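Local coordinates for protein terminal oxygenase component of carbazole (Janthinobacterium sp., PDB 7BUG) that catalyses the angular dioxygenation of carbazole at C-9a and C-1 as the Rieske-type terminal oxygenase of carbazole 1,9a-dioxygenase, at residues A[156-161]-A[279-284]; A[143-148]-A[152-157]; A[190-195]-A[273-278]; A[264-269]-A[366-371]. All coordinates share one frame; numbering follows the deposited sequence.

Contact 1 of 4, residues A[156-161]-A[279-284]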
# COMPACT_ATOMS: atom_id res chain seq x y z
N ASP A 156 -0.45 -31.53 -35.66
CA ASP A 156 0.67 -32.49 -35.45
C ASP A 156 2.01 -31.81 -35.81
O ASP A 156 2.99 -32.06 -35.09
CB ASP A 156 0.46 -33.76 -36.28
CG ASP A 156 1.56 -34.80 -36.09
OD1 ASP A 156 1.86 -35.12 -34.92
OD2 ASP A 156 2.15 -35.26 -37.12
N ASP A 157 2.09 -31.09 -36.92
CA ASP A 157 3.39 -30.64 -37.48
C ASP A 157 3.75 -29.23 -36.98
O ASP A 157 4.86 -28.77 -37.24
CB ASP A 157 3.42 -30.72 -39.01
CG ASP A 157 2.52 -29.74 -39.74
OD1 ASP A 157 1.52 -29.25 -39.11
OD2 ASP A 157 2.82 -29.45 -40.94
N MET A 158 2.88 -28.59 -36.20
CA MET A 158 3.14 -27.22 -35.71
C MET A 158 4.16 -27.26 -34.56
O MET A 158 3.93 -27.95 -33.55
CB MET A 158 1.84 -26.58 -35.24
CG MET A 158 2.02 -25.12 -34.85
SD MET A 158 2.28 -24.04 -36.27
CE MET A 158 0.73 -24.17 -37.17
N GLU A 159 5.34 -26.66 -34.77
CA GLU A 159 6.38 -26.53 -33.74
C GLU A 159 6.17 -25.19 -33.03
O GLU A 159 6.03 -24.14 -33.73
CB GLU A 159 7.79 -26.68 -34.32
CG GLU A 159 8.07 -28.11 -34.76
CD GLU A 159 7.88 -29.17 -33.68
OE1 GLU A 159 8.36 -28.96 -32.53
OE2 GLU A 159 7.29 -30.24 -34.00
N ILE A 160 6.08 -25.28 -31.73
CA ILE A 160 5.81 -24.11 -30.87
C ILE A 160 7.06 -23.79 -30.07
O ILE A 160 7.64 -24.66 -29.42
CB ILE A 160 4.61 -24.40 -29.97
CG1 ILE A 160 3.30 -24.53 -30.76
CG2 ILE A 160 4.53 -23.35 -28.88
CD1 ILE A 160 2.88 -23.33 -31.59
N LEU A 161 7.43 -22.51 -30.07
CA LEU A 161 8.54 -22.00 -29.26
C LEU A 161 8.04 -20.71 -28.62
O LEU A 161 7.26 -20.01 -29.26
CB LEU A 161 9.75 -21.78 -30.16
CG LEU A 161 10.39 -23.06 -30.71
CD1 LEU A 161 11.37 -22.71 -31.82
CD2 LEU A 161 11.06 -23.80 -29.59
N ASP A 279 5.94 -17.31 -42.99
CA ASP A 279 6.04 -18.78 -42.85
C ASP A 279 5.67 -19.21 -41.42
O ASP A 279 5.73 -20.43 -41.09
CB ASP A 279 7.45 -19.23 -43.24
CG ASP A 279 8.54 -18.69 -42.31
OD1 ASP A 279 8.40 -17.56 -41.85
OD2 ASP A 279 9.51 -19.45 -42.02
N MET A 280 5.28 -18.26 -40.57
CA MET A 280 5.02 -18.64 -39.16
C MET A 280 3.79 -17.90 -38.63
O MET A 280 3.25 -17.03 -39.31
CB MET A 280 6.28 -18.42 -38.31
CG MET A 280 6.72 -17.03 -38.12
SD MET A 280 8.53 -16.98 -37.67
CE MET A 280 8.73 -18.25 -36.46
N MET A 281 3.32 -18.29 -37.44
CA MET A 281 2.18 -17.59 -36.84
C MET A 281 2.44 -17.35 -35.35
O MET A 281 3.32 -17.96 -34.79
CB MET A 281 0.86 -18.34 -37.04
CG MET A 281 0.88 -19.76 -36.70
SD MET A 281 -0.61 -20.60 -37.41
CE MET A 281 -0.10 -20.91 -39.10
N GLN A 282 1.74 -16.36 -34.81
CA GLN A 282 1.94 -16.01 -33.39
C GLN A 282 0.68 -16.37 -32.61
O GLN A 282 -0.41 -15.99 -33.03
CB GLN A 282 2.35 -14.55 -33.28
CG GLN A 282 2.61 -14.10 -31.86
CD GLN A 282 3.53 -12.91 -31.71
OE1 GLN A 282 4.28 -12.58 -32.63
NE2 GLN A 282 3.47 -12.23 -30.56
N PHE A 283 0.85 -17.07 -31.50
CA PHE A 283 -0.27 -17.33 -30.57
C PHE A 283 0.16 -16.79 -29.21
O PHE A 283 1.22 -17.18 -28.70
CB PHE A 283 -0.59 -18.82 -30.47
CG PHE A 283 -0.67 -19.64 -31.73
CD1 PHE A 283 0.46 -20.27 -32.26
CD2 PHE A 283 -1.89 -19.84 -32.38
CE1 PHE A 283 0.36 -21.08 -33.39
CE2 PHE A 283 -1.98 -20.67 -33.49
CZ PHE A 283 -0.86 -21.31 -33.96
N GLU A 284 -0.62 -15.89 -28.62
CA GLU A 284 -0.20 -15.33 -27.33
C GLU A 284 -1.42 -15.29 -26.39
O GLU A 284 -2.51 -14.84 -26.75
CB GLU A 284 0.52 -13.99 -27.50
CG GLU A 284 -0.31 -12.93 -28.13
CD GLU A 284 0.44 -11.58 -28.19
OE1 GLU A 284 1.69 -11.65 -28.40
OE2 GLU A 284 -0.16 -10.55 -27.95

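Contact 2 of 4, residues A[143-148]-A[152-157]. With MXE (2-methoxyethanol), chain N.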
# COMPACT_ATOMS: atom_id res chain seq x y z
N PRO A 143 -13.00 -30.09 -20.46
CA PRO A 143 -13.19 -30.25 -21.89
C PRO A 143 -11.86 -30.60 -22.55
O PRO A 143 -10.79 -30.49 -21.93
CB PRO A 143 -13.59 -28.86 -22.39
CG PRO A 143 -12.81 -27.95 -21.46
CD PRO A 143 -12.86 -28.65 -20.12
N PRO A 144 -11.87 -30.98 -23.84
CA PRO A 144 -10.62 -31.09 -24.59
C PRO A 144 -9.87 -29.75 -24.51
O PRO A 144 -10.52 -28.71 -24.60
CB PRO A 144 -11.01 -31.39 -26.04
CG PRO A 144 -12.55 -31.35 -26.06
CD PRO A 144 -13.07 -31.28 -24.65
N LEU A 145 -8.56 -29.83 -24.48
CA LEU A 145 -7.69 -28.63 -24.55
C LEU A 145 -7.96 -27.87 -25.83
O LEU A 145 -7.96 -26.61 -25.79
CB LEU A 145 -6.23 -29.10 -24.47
CG LEU A 145 -5.21 -27.98 -24.65
CD1 LEU A 145 -5.34 -26.92 -23.55
CD2 LEU A 145 -3.83 -28.52 -24.67
N ALA A 146 -8.23 -28.51 -26.97
CA ALA A 146 -8.54 -27.81 -28.24
C ALA A 146 -9.62 -26.74 -28.07
O ALA A 146 -9.60 -25.79 -28.84
CB ALA A 146 -8.98 -28.80 -29.30
N ARG A 147 -10.62 -26.91 -27.19
CA ARG A 147 -11.70 -25.93 -26.99
C ARG A 147 -11.10 -24.54 -26.68
O ARG A 147 -11.71 -23.53 -27.10
CB ARG A 147 -12.64 -26.32 -25.88
CG ARG A 147 -13.93 -25.51 -25.91
CD ARG A 147 -14.65 -25.49 -24.62
NE ARG A 147 -13.85 -24.89 -23.52
CZ ARG A 147 -14.20 -24.96 -22.25
NH1 ARG A 147 -15.39 -25.46 -21.90
NH2 ARG A 147 -13.42 -24.46 -21.30
N ASP A 148 -9.99 -24.53 -25.93
CA ASP A 148 -9.44 -23.29 -25.32
C ASP A 148 -8.12 -22.96 -25.99
O ASP A 148 -7.34 -22.21 -25.38
CB ASP A 148 -9.28 -23.45 -23.82
CG ASP A 148 -10.60 -23.45 -23.05
OD1 ASP A 148 -11.60 -22.96 -23.60
OD2 ASP A 148 -10.62 -24.02 -21.92
N ASN A 152 -5.16 -24.51 -35.23
CA ASN A 152 -3.81 -24.89 -35.76
C ASN A 152 -2.78 -25.00 -34.64
O ASN A 152 -1.72 -25.52 -34.88
CB ASN A 152 -3.37 -24.00 -36.94
CG ASN A 152 -4.38 -24.03 -38.07
OD1 ASN A 152 -5.22 -23.14 -38.19
ND2 ASN A 152 -4.40 -25.11 -38.84
N PHE A 153 -3.03 -24.47 -33.43
CA PHE A 153 -2.03 -24.53 -32.36
C PHE A 153 -1.64 -25.98 -32.08
O PHE A 153 -0.43 -26.25 -31.87
CB PHE A 153 -2.54 -23.87 -31.09
CG PHE A 153 -1.55 -23.89 -29.96
CD1 PHE A 153 -0.49 -23.00 -29.95
CD2 PHE A 153 -1.63 -24.82 -28.93
CE1 PHE A 153 0.45 -23.02 -28.94
CE2 PHE A 153 -0.68 -24.86 -27.93
CZ PHE A 153 0.33 -23.91 -27.91
N LEU A 154 -2.61 -26.90 -32.11
CA LEU A 154 -2.36 -28.33 -31.80
C LEU A 154 -2.11 -29.17 -33.07
O LEU A 154 -2.05 -30.41 -32.95
CB LEU A 154 -3.54 -28.87 -31.00
CG LEU A 154 -3.75 -28.23 -29.63
CD1 LEU A 154 -5.03 -28.75 -28.99
CD2 LEU A 154 -2.56 -28.45 -28.71
N ASP A 155 -1.96 -28.58 -34.25
CA ASP A 155 -1.64 -29.38 -35.48
C ASP A 155 -0.44 -30.27 -35.18
O ASP A 155 0.53 -29.77 -34.62
CB ASP A 155 -1.41 -28.48 -36.69
CG ASP A 155 -2.70 -27.91 -37.24
OD1 ASP A 155 -3.76 -28.28 -36.69
OD2 ASP A 155 -2.63 -27.08 -38.18
N ASP A 156 -0.45 -31.53 -35.66
CA ASP A 156 0.67 -32.49 -35.45
C ASP A 156 2.01 -31.81 -35.81
O ASP A 156 2.99 -32.06 -35.09
CB ASP A 156 0.46 -33.76 -36.28
CG ASP A 156 1.56 -34.80 -36.09
OD1 ASP A 156 1.86 -35.12 -34.92
OD2 ASP A 156 2.15 -35.26 -37.12
N ASP A 157 2.09 -31.09 -36.92
CA ASP A 157 3.39 -30.64 -37.48
C ASP A 157 3.75 -29.23 -36.98
O ASP A 157 4.86 -28.77 -37.24
CB ASP A 157 3.42 -30.72 -39.01
CG ASP A 157 2.52 -29.74 -39.74
OD1 ASP A 157 1.52 -29.25 -39.11
OD2 ASP A 157 2.82 -29.45 -40.94
O1 MXE N . -7.81 -31.30 -27.48
C1 MXE N . -7.31 -32.57 -27.09
C2 MXE N . -7.97 -33.14 -25.85
O2 MXE N . -7.10 -32.92 -24.75
C3 MXE N . -7.50 -32.41 -23.53

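Contact 3 of 4, residues A[190-195]-A[273-278]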
# COMPACT_ATOMS: atom_id res chain seq x y z
N SER A 190 9.23 -0.01 -34.72
CA SER A 190 9.83 -1.28 -34.28
C SER A 190 10.99 -1.69 -35.19
O SER A 190 10.82 -1.58 -36.38
CB SER A 190 8.83 -2.42 -34.21
OG SER A 190 9.51 -3.60 -33.82
N ILE A 191 12.05 -2.23 -34.61
CA ILE A 191 13.21 -2.84 -35.31
C ILE A 191 12.68 -3.94 -36.24
O ILE A 191 13.22 -4.06 -37.36
CB ILE A 191 14.24 -3.39 -34.30
CG1 ILE A 191 15.49 -3.95 -34.99
CG2 ILE A 191 13.61 -4.43 -33.38
CD1 ILE A 191 16.43 -2.88 -35.53
N LEU A 192 11.63 -4.69 -35.81
CA LEU A 192 11.12 -5.83 -36.62
C LEU A 192 10.59 -5.29 -37.95
O LEU A 192 10.88 -5.86 -39.00
CB LEU A 192 10.01 -6.60 -35.86
CG LEU A 192 9.22 -7.62 -36.69
CD1 LEU A 192 10.09 -8.80 -37.05
CD2 LEU A 192 7.99 -8.13 -35.94
N VAL A 193 9.83 -4.20 -37.90
CA VAL A 193 9.16 -3.60 -39.08
C VAL A 193 10.28 -3.17 -40.07
O VAL A 193 10.14 -3.42 -41.29
CB VAL A 193 8.24 -2.45 -38.64
CG1 VAL A 193 7.73 -1.63 -39.80
CG2 VAL A 193 7.05 -2.94 -37.80
N LYS A 194 11.39 -2.63 -39.56
CA LYS A 194 12.51 -2.16 -40.43
C LYS A 194 13.32 -3.37 -40.94
O LYS A 194 13.42 -3.53 -42.14
CB LYS A 194 13.44 -1.19 -39.69
CG LYS A 194 12.77 -0.18 -38.77
CD LYS A 194 13.73 0.84 -38.17
CE LYS A 194 13.06 1.79 -37.21
NZ LYS A 194 12.14 2.73 -37.91
N ASP A 195 13.89 -4.17 -40.04
CA ASP A 195 14.84 -5.25 -40.38
C ASP A 195 14.14 -6.45 -41.02
O ASP A 195 14.88 -7.25 -41.63
CB ASP A 195 15.62 -5.73 -39.17
CG ASP A 195 16.62 -4.72 -38.65
OD1 ASP A 195 16.66 -3.61 -39.21
OD2 ASP A 195 17.32 -5.06 -37.67
N ASN A 273 -1.78 -14.53 -38.02
CA ASN A 273 -1.31 -15.42 -39.10
C ASN A 273 -1.24 -14.65 -40.41
O ASN A 273 -2.27 -14.13 -40.84
CB ASN A 273 -2.29 -16.57 -39.32
CG ASN A 273 -1.74 -17.56 -40.32
OD1 ASN A 273 -0.53 -17.71 -40.47
ND2 ASN A 273 -2.64 -18.24 -40.99
N PRO A 274 -0.07 -14.59 -41.08
CA PRO A 274 1.20 -15.03 -40.53
C PRO A 274 1.85 -13.89 -39.72
O PRO A 274 1.53 -12.74 -39.89
CB PRO A 274 1.99 -15.38 -41.81
CG PRO A 274 1.50 -14.42 -42.84
CD PRO A 274 0.07 -14.11 -42.46
N PHE A 275 2.78 -14.23 -38.84
CA PHE A 275 3.54 -13.26 -38.03
C PHE A 275 4.59 -13.99 -37.24
O PHE A 275 4.29 -15.10 -36.81
CB PHE A 275 2.63 -12.53 -37.05
CG PHE A 275 3.20 -11.20 -36.64
CD1 PHE A 275 3.05 -10.10 -37.46
CD2 PHE A 275 3.92 -11.08 -35.46
CE1 PHE A 275 3.63 -8.89 -37.11
CE2 PHE A 275 4.50 -9.86 -35.11
CZ PHE A 275 4.36 -8.78 -35.96
N PRO A 276 5.82 -13.47 -37.01
CA PRO A 276 6.30 -12.17 -37.53
C PRO A 276 6.95 -12.25 -38.93
O PRO A 276 7.51 -11.25 -39.43
CB PRO A 276 7.37 -11.85 -36.48
CG PRO A 276 7.97 -13.21 -36.20
CD PRO A 276 6.75 -14.08 -36.06
N ASN A 277 6.79 -13.41 -39.57
CA ASN A 277 7.31 -13.73 -40.94
C ASN A 277 6.22 -14.51 -41.67
O ASN A 277 5.35 -15.13 -41.05
CB ASN A 277 8.65 -14.43 -40.83
CG ASN A 277 9.52 -14.24 -42.05
OD1 ASN A 277 9.72 -13.12 -42.49
ND2 ASN A 277 10.00 -15.35 -42.61
N PRO A 278 6.17 -14.48 -43.03
CA PRO A 278 5.07 -15.12 -43.75
C PRO A 278 4.93 -16.64 -43.56
O PRO A 278 3.89 -17.13 -43.93
CB PRO A 278 5.31 -14.72 -45.22
CG PRO A 278 6.04 -13.39 -45.07
CD PRO A 278 6.99 -13.65 -43.94

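Contact 4 of 4, residues A[264-269]-A[366-371]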
# COMPACT_ATOMS: atom_id res chain seq x y z
N ILE A 264 -9.13 -13.52 -31.82
CA ILE A 264 -9.04 -13.66 -30.36
C ILE A 264 -10.00 -14.78 -29.95
O ILE A 264 -11.13 -14.86 -30.48
CB ILE A 264 -9.32 -12.33 -29.66
CG1 ILE A 264 -8.99 -12.43 -28.17
CG2 ILE A 264 -10.77 -11.88 -29.90
CD1 ILE A 264 -7.49 -12.49 -27.83
N TRP A 265 -9.58 -15.59 -29.00
CA TRP A 265 -10.34 -16.80 -28.56
C TRP A 265 -10.47 -16.77 -27.05
O TRP A 265 -9.47 -16.46 -26.38
CB TRP A 265 -9.59 -18.04 -29.03
CG TRP A 265 -9.39 -18.05 -30.51
CD1 TRP A 265 -8.38 -17.45 -31.20
CD2 TRP A 265 -10.30 -18.56 -31.50
NE1 TRP A 265 -8.56 -17.59 -32.56
CE2 TRP A 265 -9.74 -18.27 -32.77
CE3 TRP A 265 -11.53 -19.24 -31.43
CZ2 TRP A 265 -10.37 -18.63 -33.96
CZ3 TRP A 265 -12.16 -19.57 -32.61
CH2 TRP A 265 -11.58 -19.28 -33.85
N LEU A 266 -11.62 -17.21 -26.54
CA LEU A 266 -11.69 -17.60 -25.11
C LEU A 266 -10.68 -18.71 -24.85
O LEU A 266 -10.55 -19.63 -25.65
CB LEU A 266 -13.11 -18.00 -24.71
CG LEU A 266 -14.07 -16.84 -24.46
CD1 LEU A 266 -15.50 -17.38 -24.46
CD2 LEU A 266 -13.79 -16.15 -23.13
N PRO A 267 -10.03 -18.71 -23.67
CA PRO A 267 -10.28 -17.73 -22.60
C PRO A 267 -9.54 -16.38 -22.68
O PRO A 267 -9.74 -15.52 -21.81
CB PRO A 267 -9.77 -18.46 -21.35
CG PRO A 267 -8.60 -19.29 -21.90
CD PRO A 267 -9.09 -19.76 -23.24
N GLY A 268 -8.70 -16.20 -23.68
CA GLY A 268 -7.95 -14.95 -23.86
C GLY A 268 -6.63 -15.24 -24.55
O GLY A 268 -5.53 -15.11 -23.95
N VAL A 269 -6.72 -15.62 -25.82
CA VAL A 269 -5.55 -16.01 -26.61
C VAL A 269 -5.75 -15.48 -28.02
O VAL A 269 -6.81 -15.70 -28.65
CB VAL A 269 -5.23 -17.52 -26.59
CG1 VAL A 269 -6.42 -18.37 -26.90
CG2 VAL A 269 -4.13 -17.86 -27.55
N ARG A 366 -15.69 -8.44 -26.32
CA ARG A 366 -16.26 -8.23 -24.97
C ARG A 366 -17.61 -8.96 -24.90
O ARG A 366 -17.93 -9.58 -23.86
CB ARG A 366 -16.40 -6.76 -24.61
CG ARG A 366 -15.08 -6.00 -24.55
CD ARG A 366 -15.44 -4.57 -24.13
NE ARG A 366 -14.24 -3.77 -23.93
CZ ARG A 366 -14.27 -2.45 -23.82
NH1 ARG A 366 -15.44 -1.81 -23.83
NH2 ARG A 366 -13.13 -1.81 -23.59
N LYS A 367 -18.35 -8.90 -26.00
CA LYS A 367 -19.67 -9.58 -26.07
C LYS A 367 -19.47 -11.09 -26.15
O LYS A 367 -20.21 -11.82 -25.46
CB LYS A 367 -20.40 -9.04 -27.30
CG LYS A 367 -20.83 -7.60 -27.15
CD LYS A 367 -21.90 -7.20 -28.18
CE LYS A 367 -21.41 -6.28 -29.27
NZ LYS A 367 -21.86 -4.89 -29.02
N LEU A 368 -18.57 -11.54 -26.99
CA LEU A 368 -18.29 -13.00 -27.11
C LEU A 368 -17.89 -13.52 -25.73
O LEU A 368 -18.40 -14.57 -25.26
CB LEU A 368 -17.17 -13.22 -28.11
CG LEU A 368 -16.81 -14.70 -28.15
CD1 LEU A 368 -17.38 -15.35 -29.38
CD2 LEU A 368 -15.33 -14.93 -28.03
N ALA A 369 -16.99 -12.83 -25.03
CA ALA A 369 -16.49 -13.30 -23.73
C ALA A 369 -17.64 -13.31 -22.74
O ALA A 369 -17.69 -14.21 -21.90
CB ALA A 369 -15.38 -12.38 -23.24
N SER A 370 -18.49 -12.28 -22.77
CA SER A 370 -19.63 -12.16 -21.83
C SER A 370 -20.58 -13.34 -22.04
O SER A 370 -21.07 -13.85 -21.01
CB SER A 370 -20.34 -10.87 -22.02
OG SER A 370 -19.58 -9.74 -21.62
N GLU A 371 -20.81 -13.73 -23.29
CA GLU A 371 -21.87 -14.74 -23.61
C GLU A 371 -21.32 -16.16 -23.41
O GLU A 371 -22.10 -17.04 -22.98
CB GLU A 371 -22.41 -14.55 -25.03
CG GLU A 371 -23.50 -15.58 -25.34
CD GLU A 371 -24.15 -15.53 -26.72
OE1 GLU A 371 -23.69 -14.73 -27.58
OE2 GLU A 371 -25.11 -16.31 -26.95

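Contact 1 of 4, residues A[156-161]-A[279-284]
Met158 makes the first touch, bringing its terminal methyl CE to the thioether of Met281: CE of Met158 is 3.8 Å from SD of Met281 and 3.9 Å from that residue's CE. Its CG stands anti to the backbone N (chi1 -174°), and the chain then bends at chi2 and chi3, which folds the methyl round to the partner. Sulfur and methyl groups meet here by van der Waals contact alone, the two flexible chains passing at a slant. At Ile160 the contact resumes. CD1 of Ile160 lies 3.8 Å from CE1 of Phe283 and 4.0 Å from its CD1, so the delta methyl meets the ring obliquely at its CD1-CE1 bond, and the two side chains run at about a right angle to each other. On the other strand, NE2 of Gln282 donates to OE1 of Glu284 at 2.9 Å, a bent bond that meets the carboxylate from above its plane; Asn330 is a second partner of that NE2, and Tyr296 of that OE1. Strands 158-167 and 281-288 are next-but-one neighbours in the antiparallel sheet. Between them runs strand 293-303, which is hydrogen-bonded to both, while Phe153 meets the Phe283 ring edge-to-face. Glu159 packs on Arg310 of helix 307-327, and Leu161 on Tyr313 and Phe317 of the same helix.

Contact 2 of 4, residues A[143-148]-A[152-157]
Leu154 packs on Leu145 and Ala146 in a small apolar contact within the connection from strand 132-137 to strand 158-167, where a 3-10 turn at 145-147 faces a type I beta turn running from Asn152 to Asp155. The work is done by the two methyls of Leu154. CD1 lies 3.7 Å from CA of Ala146 and 4.0 Å from its CB, so it sits against the backbone of the turn as much as against the side chain. CD2 of Leu154 meets CD2 of Leu145 at 4.2 Å, a looser touch. A chi1 of -64°, which sets CG of Leu154 opposite its own carbonyl carbon, brings both methyls to the 3-10 turn. Each segment has a polar pair of its own. Arg147 takes Asp148 side-on, with NE to OD1 and NH2 to OD2 (2.9 Å, on the syn lone pair), and CG of Pro143 sits 3.4 Å above the guanidinium plane of Arg147, over its centre. Across the way, ND2 of Asn152 reaches OD2 of Asp155 at 2.7 Å, nearly straight at 168°. The same 3-10 turn binds 2-methoxyethanol: N of Ala146 donates to its O1 at 2.9 Å, and Gln127 holds it as well. Around the contact, Leu145 packs on Phe134 of strand 132-137 and on Trp29 of strand 28-32, Ala129 of strand 123-129 is touched by both leucines, and Asp148 bonds to His28 and Trp29.

Contact 3 of 4, residues A[190-195]-A[273-278]
OG of Ser190 is held twice: it accepts from N of Leu192 at 3.1 Å (150° at the hydrogen), the N-cap bond of helix 191-195, and it is also hydrogen-bonded to the carbonyl of Gly328. That cap secures the first turn from which Leu192 reaches across to Phe275 and Pro276. Rotated to a chi1 of 168°, with CG pointing away from the backbone N, the leucine brings both methyls to the loop. CD2 does most of the touching, 3.7 Å from CZ of Phe275 and 3.8 Å from CB of Pro276. CD1 also reaches that proline carbon, at 4.1 Å. The branch therefore lies in the angle between aromatic ring and pyrrolidine, slanting past the first and crossing the second at about a right angle. A cis peptide precedes Pro276, and another precedes Pro274. Asn277 ties this loop down through OD1, which bonds to Asn196 and Lys256. Leu192 also packs on Met324 of helix 307-327. Phe275 also meets the ring of Phe329, and its side chain is about 8 Å from the iron(II) ion bound by His183, His187 and Asp333. The contact itself is wholly apolar and buried, consistent with Phe275 contributing to the apolar surroundings of the iron.

Contact 4 of 4, residues A[264-269]-A[366-371]
Leu266 reaches from segment 264-269 to Leu368 and Ala369 on helix 360-372. Its CB points at the helix, and the next atom, CG, is already in touch, 4.2 Å from CD2 of Leu368. There the chain forks. CD1 approaches the backbone carbonyl of Leu368, 4.1 Å from its O. CD2 settles on Ala369, 4.0 Å from CA and 4.1 Å from CB. The first torsion (chi1 -78°) keeps CG beside the backbone N and spreads the two methyls over one turn of helix, where the small alanine lets the two backbones come close: the CA atoms of Leu266 and Ala369 are 6.6 Å apart. Trp365 and His372 of the same helix also pack on Leu266. Gly268 and Val269 both face Trp265 in a classic beta bulge, Pro267 follows a cis peptide, and the phi of Gly268 (151°) belongs to a residue without a side chain. On the helix, the carbonyl of Arg366 accepts from N and OG of Ser370, which approach from opposite faces of its plane, OG at 2.8 Å. Arg366 makes salt bridges with Glu176 and Glu353 and packs on Arg72 of a neighbouring subunit, a cluster-site residue there. Between the 264-269 segment and the helix, then, the side chains meet through aliphatic groups alone, while Arg366 and Ser370 are bonded within the helix and to neighbours outside the contact.

All four contacts lie in the ring-hydroxylase part of the chain, which carries the mononuclear iron. Contact 2 comes first in sequence and runs straight into contact 1, sharing Asp156 and Asp157, their centres 12 Å apart. Contact 3 is nested inside the long loop that contact 1 closes, with N of Phe275 probably hydrogen-bonded to O of Met280 (2.9 Å). Contact 4 alternates with contacts 1 and 3 along the chain; it reaches the same seven-stranded sheet as contact 1, about 21 Å away between centres. Contacts 3 and 4 are furthest apart, about 26 Å. Contact 1 lies within the sheet, contact 4 sets a helix against segment 264-269, and contacts 2 and 3 pack connecting loops.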